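Local coordinates for soluble inorganic pyrophosphatase (Toxoplasma gondii, PDB 5WRT), which probably hydrolyses inorganic pyrophosphate to phosphate with the help of magnesium ions, as other soluble pyrophosphatases of its family do, at residues A[50-55]-A[93-98]. Numbering follows the deposited sequence.
Sequences VVEIPK and YGAFPQ
Tyr93 O takes two backbone N-H groups from the neighbouring strand, Glu52 N at 2.9 Å and Ile53 N at 2.8 Å. The bond from Ile53 is the straighter, 168° at its hydrogen against 141° for Glu52, whose N lies in the carbonyl plane on a lone pair. Tyr93 N closes the pair by donating to Ile53 O. At the other end Val50 and Ala95 exchange backbone bonds in both directions. Having no side chain, Gly94 can bring its CA within 3.2 Å of Val50 O in a CA-H...O contact. Just past the strand end, branched Val50 and the Pro97 ring, both buried, meet CG2 to CG at 3.7 Å. Glu52 and Ile53 thus both face Tyr93: a classic beta bulge between antiparallel strands 47-53 and 92-95 of the pyrophosphatase core sheet. The bulge turns Glu52 roughly to the side of Ile53 and Tyr93. Glu52 CG is anti to its own carbonyl carbon (chi1 -65°) and the chain runs on extended over Gly94, where a water donates to both Glu52 OE1 and Gly94 O. Glu52 OE2 is held by Met63 N, steadying a carboxylate that is a magnesium ligand in this protein, though not bound to the metal here. Aliphatic Ile53 suits the flank of the Tyr93 ring, CD1 packing beside CD2 at 4.1 Å. Beyond, the Tyr93 hydroxyl hydrogen-bonds Lys156 NZ, and the Tyr93 side chain touches Asp122, a magnesium ligand.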
ATOM      1  N   VAL A  50       5.397  20.189   8.720  1.00 23.72           N
ATOM      2  CA  VAL A  50       6.535  19.582   9.399  1.00 24.42           C
ATOM      3  C   VAL A  50       6.632  18.146   8.900  1.00 24.07           C
ATOM      4  O   VAL A  50       5.751  17.324   9.165  1.00 23.52           O
ATOM      5  CB  VAL A  50       6.384  19.638  10.924  1.00 24.85           C
ATOM      6  CG1 VAL A  50       7.507  18.861  11.600  1.00 25.70           C
ATOM      7  CG2 VAL A  50       6.367  21.083  11.403  1.00 25.31           C
ATOM      8  N   VAL A  51       7.699  17.847   8.167  1.00 25.54           N
ATOM      9  CA  VAL A  51       7.883  16.517   7.598  1.00 25.66           C
ATOM     10  C   VAL A  51       8.371  15.586   8.699  1.00 26.63           C
ATOM     11  O   VAL A  51       9.436  15.807   9.285  1.00 27.28           O
ATOM     12  CB  VAL A  51       8.871  16.551   6.423  1.00 26.00           C
ATOM     13  CG1 VAL A  51       9.062  15.156   5.848  1.00 24.78           C
ATOM     14  CG2 VAL A  51       8.388  17.520   5.354  1.00 26.00           C
ATOM     15  N   GLU A  52       7.591  14.543   8.980  1.00 26.31           N
ATOM     16  CA  GLU A  52       7.975  13.522   9.947  1.00 26.20           C
ATOM     17  C   GLU A  52       8.497  12.259   9.274  1.00 27.99           C
ATOM     18  O   GLU A  52       9.547  11.737   9.663  1.00 28.24           O
ATOM     19  CB  GLU A  52       6.787  13.176  10.855  1.00 25.23           C
ATOM     20  CG  GLU A  52       6.326  14.315  11.753  1.00 25.28           C
ATOM     21  CD  GLU A  52       5.032  13.999  12.488  1.00 26.09           C
ATOM     22  OE1 GLU A  52       4.199  13.246  11.941  1.00 25.46           O
ATOM     23  OE2 GLU A  52       4.850  14.503  13.616  1.00 26.16           O
ATOM     24  N   ILE A  53       7.790  11.761   8.266  1.00 26.39           N
ATOM     25  CA  ILE A  53       8.174  10.526   7.588  1.00 26.02           C
ATOM     26  C   ILE A  53       8.498  10.841   6.133  1.00 26.36           C
ATOM     27  O   ILE A  53       7.599  11.207   5.362  1.00 27.83           O
ATOM     28  CB  ILE A  53       7.069   9.464   7.704  1.00 25.49           C
ATOM     29  CG1 ILE A  53       6.905   9.037   9.164  1.00 25.02           C
ATOM     30  CG2 ILE A  53       7.384   8.267   6.820  1.00 23.77           C
ATOM     31  CD1 ILE A  53       5.710   8.153   9.412  1.00 26.46           C
ATOM     32  N   PRO A  54       9.755  10.714   5.720  1.00 27.01           N
ATOM     33  CA  PRO A  54      10.115  11.035   4.336  1.00 26.95           C
ATOM     34  C   PRO A  54       9.522  10.046   3.350  1.00 26.78           C
ATOM     35  O   PRO A  54       9.232   8.894   3.681  1.00 25.65           O
ATOM     36  CB  PRO A  54      11.646  10.949   4.334  1.00 26.91           C
ATOM     37  CG  PRO A  54      12.039  11.079   5.757  1.00 27.83           C
ATOM     38  CD  PRO A  54      10.942  10.426   6.538  1.00 27.63           C
ATOM     39  N   LYS A  55       9.337  10.529   2.123  1.00 26.09           N
ATOM     40  CA  LYS A  55       8.930   9.685   1.009  1.00 25.30           C
ATOM     41  C   LYS A  55       9.828   8.457   0.909  1.00 26.80           C
ATOM     42  O   LYS A  55      11.056   8.561   0.991  1.00 28.05           O
ATOM     43  CB  LYS A  55       8.986  10.502  -0.284  1.00 28.12           C
ATOM     44  CG  LYS A  55       8.776   9.724  -1.572  1.00 27.08           C
ATOM     45  CD  LYS A  55       9.034  10.626  -2.779  1.00 29.20           C
ATOM     46  CE  LYS A  55       8.287  10.152  -4.017  1.00 30.66           C
ATOM     47  NZ  LYS A  55       6.839  10.511  -3.971  1.00 33.24           N
ATOM     48  N   TYR A  93       5.325  12.716   4.468  1.00 23.86           N
ATOM     49  CA  TYR A  93       4.207  12.672   5.395  1.00 22.18           C
ATOM     50  C   TYR A  93       4.588  13.381   6.683  1.00 23.18           C
ATOM     51  O   TYR A  93       5.721  13.263   7.154  1.00 23.95           O
ATOM     52  CB  TYR A  93       3.805  11.220   5.674  1.00 22.52           C
ATOM     53  CG  TYR A  93       2.631  11.041   6.608  1.00 22.26           C
ATOM     54  CD1 TYR A  93       1.332  11.260   6.170  1.00 20.62           C
ATOM     55  CD2 TYR A  93       2.818  10.618   7.919  1.00 21.43           C
ATOM     56  CE1 TYR A  93       0.253  11.086   7.016  1.00 22.04           C
ATOM     57  CE2 TYR A  93       1.745  10.439   8.772  1.00 23.05           C
ATOM     58  CZ  TYR A  93       0.464  10.674   8.314  1.00 23.22           C
ATOM     59  OH  TYR A  93      -0.608  10.499   9.159  1.00 22.57           O
ATOM     60  N   GLY A  94       3.633  14.110   7.252  1.00 22.00           N
ATOM     61  CA  GLY A  94       3.890  14.853   8.466  1.00 21.29           C
ATOM     62  C   GLY A  94       2.646  15.476   9.060  1.00 22.42           C
ATOM     63  O   GLY A  94       1.570  14.869   9.039  1.00 22.36           O
ATOM     64  N   ALA A  95       2.771  16.695   9.579  1.00 22.55           N
ATOM     65  CA  ALA A  95       1.670  17.318  10.295  1.00 22.70           C
ATOM     66  C   ALA A  95       1.758  18.829  10.163  1.00 23.26           C
ATOM     67  O   ALA A  95       2.817  19.391   9.870  1.00 24.57           O
ATOM     68  CB  ALA A  95       1.663  16.914  11.774  1.00 23.43           C
ATOM     69  N   PHE A  96       0.623  19.479  10.380  1.00 21.97           N
ATOM     70  CA  PHE A  96       0.533  20.933  10.394  1.00 23.09           C
ATOM     71  C   PHE A  96       0.863  21.453  11.787  1.00 23.92           C
ATOM     72  O   PHE A  96       0.299  20.958  12.771  1.00 23.96           O
ATOM     73  CB  PHE A  96      -0.864  21.395  10.000  1.00 22.12           C
ATOM     74  CG  PHE A  96      -1.224  21.109   8.568  1.00 21.74           C
ATOM     75  CD1 PHE A  96      -0.607  21.789   7.534  1.00 21.84           C
ATOM     76  CD2 PHE A  96      -2.189  20.162   8.261  1.00 21.04           C
ATOM     77  CE1 PHE A  96      -0.942  21.529   6.216  1.00 21.89           C
ATOM     78  CE2 PHE A  96      -2.529  19.896   6.947  1.00 21.16           C
ATOM     79  CZ  PHE A  96      -1.904  20.582   5.922  1.00 21.05           C
ATOM     80  N   PRO A  97       1.764  22.426  11.915  1.00 24.53           N
ATOM     81  CA  PRO A  97       2.008  23.028  13.230  1.00 25.80           C
ATOM     82  C   PRO A  97       0.771  23.749  13.741  1.00 25.90           C
ATOM     83  O   PRO A  97      -0.084  24.186  12.966  1.00 26.07           O
ATOM     84  CB  PRO A  97       3.157  24.012  12.971  1.00 27.56           C
ATOM     85  CG  PRO A  97       3.718  23.642  11.639  1.00 26.61           C
ATOM     86  CD  PRO A  97       2.596  23.031  10.865  1.00 24.74           C
ATOM     87  N   GLN A  98       0.683  23.859  15.067  1.00 26.94           N
ATOM     88  CA  GLN A  98      -0.371  24.629  15.727  1.00 27.52           C
ATOM     89  C   GLN A  98      -1.756  24.140  15.315  1.00 26.26           C
ATOM     90  O   GLN A  98      -2.686  24.926  15.122  1.00 26.86           O
ATOM     91  CB  GLN A  98      -0.209  26.126  15.452  1.00 28.62           C
ATOM     92  CG  GLN A  98       1.151  26.660  15.881  1.00 29.26           C
ATOM     93  CD  GLN A  98       1.358  28.119  15.528  1.00 31.79           C
ATOM     94  OE1 GLN A  98       0.634  28.683  14.707  1.00 32.13           O
ATOM     95  NE2 GLN A  98       2.355  28.737  16.148  1.00 33.07           N
TER
HETATM   96  O   HOH W   1       1.674  12.939  11.008  1.00 23.52           O